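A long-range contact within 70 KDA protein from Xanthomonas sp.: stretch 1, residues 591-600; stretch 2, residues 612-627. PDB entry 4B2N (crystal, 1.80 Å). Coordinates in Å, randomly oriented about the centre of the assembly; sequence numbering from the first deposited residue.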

# COMPACT_ATOMS: atom_id res chain seq x y z
N ALA A 591 14.41 9.57 19.19
CA ALA A 591 14.56 9.30 17.76
C ALA A 591 15.81 9.88 17.11
O ALA A 591 16.13 11.05 17.27
CB ALA A 591 13.33 9.81 17.04
N THR A 592 16.52 9.09 16.32
CA THR A 592 17.73 9.61 15.64
C THR A 592 17.40 10.32 14.32
O THR A 592 16.27 10.31 13.87
CB THR A 592 18.69 8.45 15.36
OG1 THR A 592 17.92 7.37 14.81
CG2 THR A 592 19.35 7.99 16.67
N ILE A 593 18.40 10.92 13.71
CA ILE A 593 18.15 11.75 12.53
C ILE A 593 17.51 10.98 11.35
O ILE A 593 16.70 11.53 10.64
CB ILE A 593 19.45 12.44 12.14
CG1 ILE A 593 19.16 13.60 11.20
CG2 ILE A 593 20.50 11.46 11.60
CD1 ILE A 593 20.44 14.34 10.83
N ASP A 594 17.88 9.72 11.15
CA ASP A 594 17.33 8.90 10.08
C ASP A 594 15.84 8.55 10.38
O ASP A 594 15.09 8.24 9.49
CB ASP A 594 18.13 7.61 9.95
CG ASP A 594 18.04 6.75 11.17
OD1 ASP A 594 18.43 7.23 12.26
OD2 ASP A 594 17.55 5.60 11.08
N ILE A 595 15.43 8.58 11.65
CA ILE A 595 14.05 8.26 11.95
C ILE A 595 13.17 9.52 11.80
O ILE A 595 12.00 9.44 11.40
CB ILE A 595 13.91 7.67 13.37
CG1 ILE A 595 14.56 6.31 13.45
CG2 ILE A 595 12.45 7.61 13.80
CD1 ILE A 595 14.60 5.73 14.88
N LEU A 596 13.73 10.67 12.13
CA LEU A 596 13.01 11.93 12.06
C LEU A 596 12.92 12.49 10.65
O LEU A 596 12.10 13.30 10.41
CB LEU A 596 13.64 12.96 12.97
CG LEU A 596 13.64 12.58 14.45
CD1 LEU A 596 14.44 13.64 15.21
CD2 LEU A 596 12.23 12.46 15.03
N TYR A 597 13.77 12.06 9.72
CA TYR A 597 13.77 12.73 8.43
C TYR A 597 12.50 12.51 7.58
O TYR A 597 12.01 11.39 7.48
CB TYR A 597 14.97 12.34 7.62
CG TYR A 597 15.18 13.18 6.38
CD1 TYR A 597 15.65 14.52 6.49
CD2 TYR A 597 14.92 12.66 5.09
CE1 TYR A 597 15.84 15.31 5.40
CE2 TYR A 597 15.10 13.46 3.99
CZ TYR A 597 15.57 14.78 4.13
OH TYR A 597 15.78 15.52 3.02
N SER A 598 12.05 13.58 6.91
CA SER A 598 10.94 13.49 5.97
C SER A 598 11.43 14.07 4.68
O SER A 598 11.62 15.30 4.58
CB SER A 598 9.80 14.34 6.42
OG SER A 598 8.80 14.40 5.40
N MET A 599 11.61 13.21 3.68
CA MET A 599 11.98 13.70 2.35
C MET A 599 10.87 14.63 1.82
O MET A 599 11.14 15.64 1.23
CB MET A 599 12.22 12.52 1.46
CG MET A 599 12.65 12.89 0.09
SD MET A 599 14.39 13.29 0.04
CE MET A 599 15.01 11.64 0.09
N TRP A 600 9.60 14.23 1.98
CA TRP A 600 8.50 15.06 1.45
C TRP A 600 8.53 16.47 2.00
O TRP A 600 8.45 17.43 1.19
CB TRP A 600 7.11 14.50 1.76
CG TRP A 600 6.86 13.05 1.35
CD1 TRP A 600 6.37 12.04 2.17
CD2 TRP A 600 6.98 12.45 0.02
NE1 TRP A 600 6.24 10.86 1.47
CE2 TRP A 600 6.57 11.06 0.15
CE3 TRP A 600 7.40 12.90 -1.23
CZ2 TRP A 600 6.61 10.17 -0.91
CZ3 TRP A 600 7.35 12.01 -2.31
CH2 TRP A 600 7.01 10.68 -2.16
N TYR A 612 15.71 23.96 3.90
CA TYR A 612 15.47 22.54 3.79
C TYR A 612 16.74 21.83 4.20
O TYR A 612 17.86 22.40 4.04
CB TYR A 612 15.06 22.14 2.34
CG TYR A 612 16.18 22.30 1.35
CD1 TYR A 612 16.39 23.51 0.69
CD2 TYR A 612 17.05 21.23 1.09
CE1 TYR A 612 17.43 23.67 -0.18
CE2 TYR A 612 18.12 21.40 0.23
CZ TYR A 612 18.29 22.59 -0.42
OH TYR A 612 19.37 22.71 -1.27
N GLN A 613 16.57 20.58 4.62
CA GLN A 613 17.61 19.67 5.15
C GLN A 613 17.73 18.50 4.12
O GLN A 613 16.72 17.93 3.66
CB GLN A 613 17.08 19.23 6.57
CG GLN A 613 17.86 18.17 7.37
CD GLN A 613 17.05 17.40 8.46
OE1 GLN A 613 17.52 16.35 9.01
NE2 GLN A 613 15.84 17.89 8.79
N SER A 614 18.94 18.20 3.68
CA SER A 614 19.12 17.12 2.74
C SER A 614 19.13 15.79 3.49
O SER A 614 19.35 15.78 4.71
CB SER A 614 20.47 17.32 2.07
OG SER A 614 20.34 18.42 1.19
N PRO A 615 18.90 14.68 2.78
CA PRO A 615 18.79 13.39 3.45
C PRO A 615 20.06 13.06 4.22
O PRO A 615 21.20 13.29 3.75
CB PRO A 615 18.55 12.39 2.29
CG PRO A 615 17.95 13.23 1.19
CD PRO A 615 18.61 14.58 1.33
N PRO A 616 19.90 12.67 5.45
CA PRO A 616 21.05 12.26 6.26
C PRO A 616 21.66 10.96 5.65
O PRO A 616 20.89 10.09 5.25
CB PRO A 616 20.42 11.93 7.63
CG PRO A 616 19.00 11.65 7.31
CD PRO A 616 18.62 12.52 6.15
N PRO A 617 23.00 10.83 5.62
CA PRO A 617 23.57 9.56 5.34
C PRO A 617 23.20 8.60 6.49
O PRO A 617 23.57 8.82 7.63
CB PRO A 617 25.09 9.86 5.26
CG PRO A 617 25.32 11.03 6.18
CD PRO A 617 24.03 11.84 6.00
N ILE A 618 22.45 7.54 6.19
CA ILE A 618 22.03 6.63 7.26
C ILE A 618 23.21 5.72 7.65
O ILE A 618 23.78 5.07 6.79
CB ILE A 618 20.80 5.83 6.83
CG1 ILE A 618 19.62 6.78 6.63
CG2 ILE A 618 20.53 4.77 7.87
CD1 ILE A 618 18.32 6.10 6.23
N THR A 619 23.59 5.69 8.93
CA THR A 619 24.82 4.99 9.38
C THR A 619 24.58 3.52 9.64
O THR A 619 23.46 3.10 9.72
CB THR A 619 25.33 5.58 10.70
OG1 THR A 619 24.39 5.35 11.75
CG2 THR A 619 25.60 7.14 10.56
N ASP A 620 25.65 2.74 9.83
CA ASP A 620 25.47 1.32 9.97
C ASP A 620 24.84 1.08 11.33
O ASP A 620 24.15 0.11 11.46
CB ASP A 620 26.80 0.58 9.85
CG ASP A 620 27.39 0.66 8.43
OD1 ASP A 620 26.59 0.76 7.46
OD2 ASP A 620 28.64 0.63 8.31
N GLN A 621 25.11 1.92 12.33
CA GLN A 621 24.44 1.70 13.63
C GLN A 621 22.92 1.97 13.52
O GLN A 621 22.10 1.26 14.12
CB GLN A 621 25.10 2.52 14.80
CG GLN A 621 26.23 1.80 15.61
CD GLN A 621 25.88 0.42 16.36
OE1 GLN A 621 24.79 0.24 16.97
NE2 GLN A 621 26.85 -0.54 16.33
N GLN A 622 22.54 2.96 12.73
CA GLN A 622 21.11 3.22 12.50
C GLN A 622 20.47 2.08 11.75
O GLN A 622 19.30 1.70 12.04
CB GLN A 622 20.90 4.57 11.77
CG GLN A 622 21.25 5.78 12.64
CD GLN A 622 21.61 7.04 11.82
OE1 GLN A 622 21.63 7.05 10.58
NE2 GLN A 622 21.89 8.14 12.54
N ILE A 623 21.23 1.46 10.83
CA ILE A 623 20.71 0.33 10.04
C ILE A 623 20.35 -0.78 11.05
O ILE A 623 19.29 -1.37 10.95
CB ILE A 623 21.73 -0.07 8.95
CG1 ILE A 623 21.71 1.00 7.89
CG2 ILE A 623 21.45 -1.45 8.33
CD1 ILE A 623 22.88 0.84 6.95
N LYS A 624 21.18 -0.96 12.09
CA LYS A 624 20.91 -2.02 13.04
C LYS A 624 19.58 -1.79 13.72
O LYS A 624 18.81 -2.74 13.93
CB LYS A 624 22.06 -2.22 14.09
CG LYS A 624 23.24 -2.94 13.48
CD LYS A 624 24.41 -3.20 14.44
CE LYS A 624 23.90 -3.95 15.70
NZ LYS A 624 25.07 -4.40 16.55
N SER A 625 19.27 -0.56 14.02
CA SER A 625 17.98 -0.28 14.64
C SER A 625 16.81 -0.41 13.65
O SER A 625 15.76 -0.87 14.01
CB SER A 625 18.05 1.13 15.19
OG SER A 625 19.10 1.22 16.18
N ARG A 626 17.00 0.01 12.40
CA ARG A 626 15.93 -0.12 11.35
C ARG A 626 15.51 -1.59 11.10
O ARG A 626 14.41 -1.86 10.62
CB ARG A 626 16.42 0.45 9.99
CG ARG A 626 16.80 1.91 10.04
CD ARG A 626 17.18 2.38 8.57
NE ARG A 626 16.73 3.69 8.72
CZ ARG A 626 15.72 4.31 8.20
NH1 ARG A 626 15.05 3.96 7.06
NH2 ARG A 626 15.55 5.46 8.81
N MET A 627 16.41 -2.51 11.43
CA MET A 627 16.21 -3.97 11.35
C MET A 627 15.50 -4.60 12.53
O MET A 627 15.50 -5.83 12.68
CB MET A 627 17.54 -4.68 11.06
CG MET A 627 17.92 -4.27 9.66
SD MET A 627 19.32 -5.07 8.95
CE MET A 627 18.72 -6.67 8.70
O HOH W 1 15.99 14.36 10.45
O HOH W 2 17.48 3.94 12.97

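A short helix and the residues after it can be held by an extended, proline-rich segment through aromatic packing, and by the helix that follows that segment through charge pairing, and this contact is a compact example. Along residues 612-627 the partners change in character as the chain moves from loop into helix.

The contact begins at Gln613, whose main chain and side chain both take part. Its carbonyl accepts a hydrogen bond from the phenol of Tyr597, with Tyr597 OH 2.7 Å from Gln613 O and the acceptor lying near the plane of the ring, where a phenol hydroxyl can best direct its proton. Its amide end reaches back to the helix through water 1, which donates to Ile593 O and to Gln613 OE1, each 2.9 Å from the water oxygen.

With the hydroxyl thus anchored, the ring of Tyr597 lies flat against the prolines. Pro615 CA and Pro616 CD sit over the same face, 3.9 and 3.7 Å from the centroid of the Tyr597 ring and close to its normal, as expected of CH-pi contacts: carbons next to an amide nitrogen carry slightly polarised hydrogens that suit an aromatic face. Tyr597 OH also comes within 3.2 Å of Pro615 N, but a proline nitrogen in a peptide bond has no hydrogen to share, so this closeness is packing alone. Met599 extends the apolar surface; although its CA-to-CB bond points sideways, its end comes nearer, bringing Met599 CE to 3.5 Å from Pro615 CG. Pro616 also meets Ile593, with Ile593 CG2 4.0 Å from Pro616 CB, while the CA-to-CB bond of Pro617 points away.

Ile618 marks the transition, its CG1 3.7 Å from Asp594 CB. Thr619 then caps the following helix: Gln622 N donates to Thr619 OG1 at 3.2 Å, and Thr619 N donates to Gln622 OE1 at 2.9 Å. The second of these bonds holds the side-chain amide of Gln622, whose CG lies 3.2 Å from Asp594 OD1 and whose NE2 lies 3.7 Å from Ile593 CG2.

One helical turn later, Arg626 completes the contact with a salt bridge. Both Arg626 NE and Arg626 NH2 donate to Asp594 OD2, at 3.1 and 3.0 Å, so a single carboxylate oxygen receives two hydrogens from the guanidinium. Water 2 donates to that same Asp594 OD2 at 2.5 Å and to Gln622 O at 3.0 Å. The other oxygen, Asp594 OD1, accepts from Thr592 OG1 at 2.6 Å, so both carboxylate oxygens of this buried aspartate are engaged.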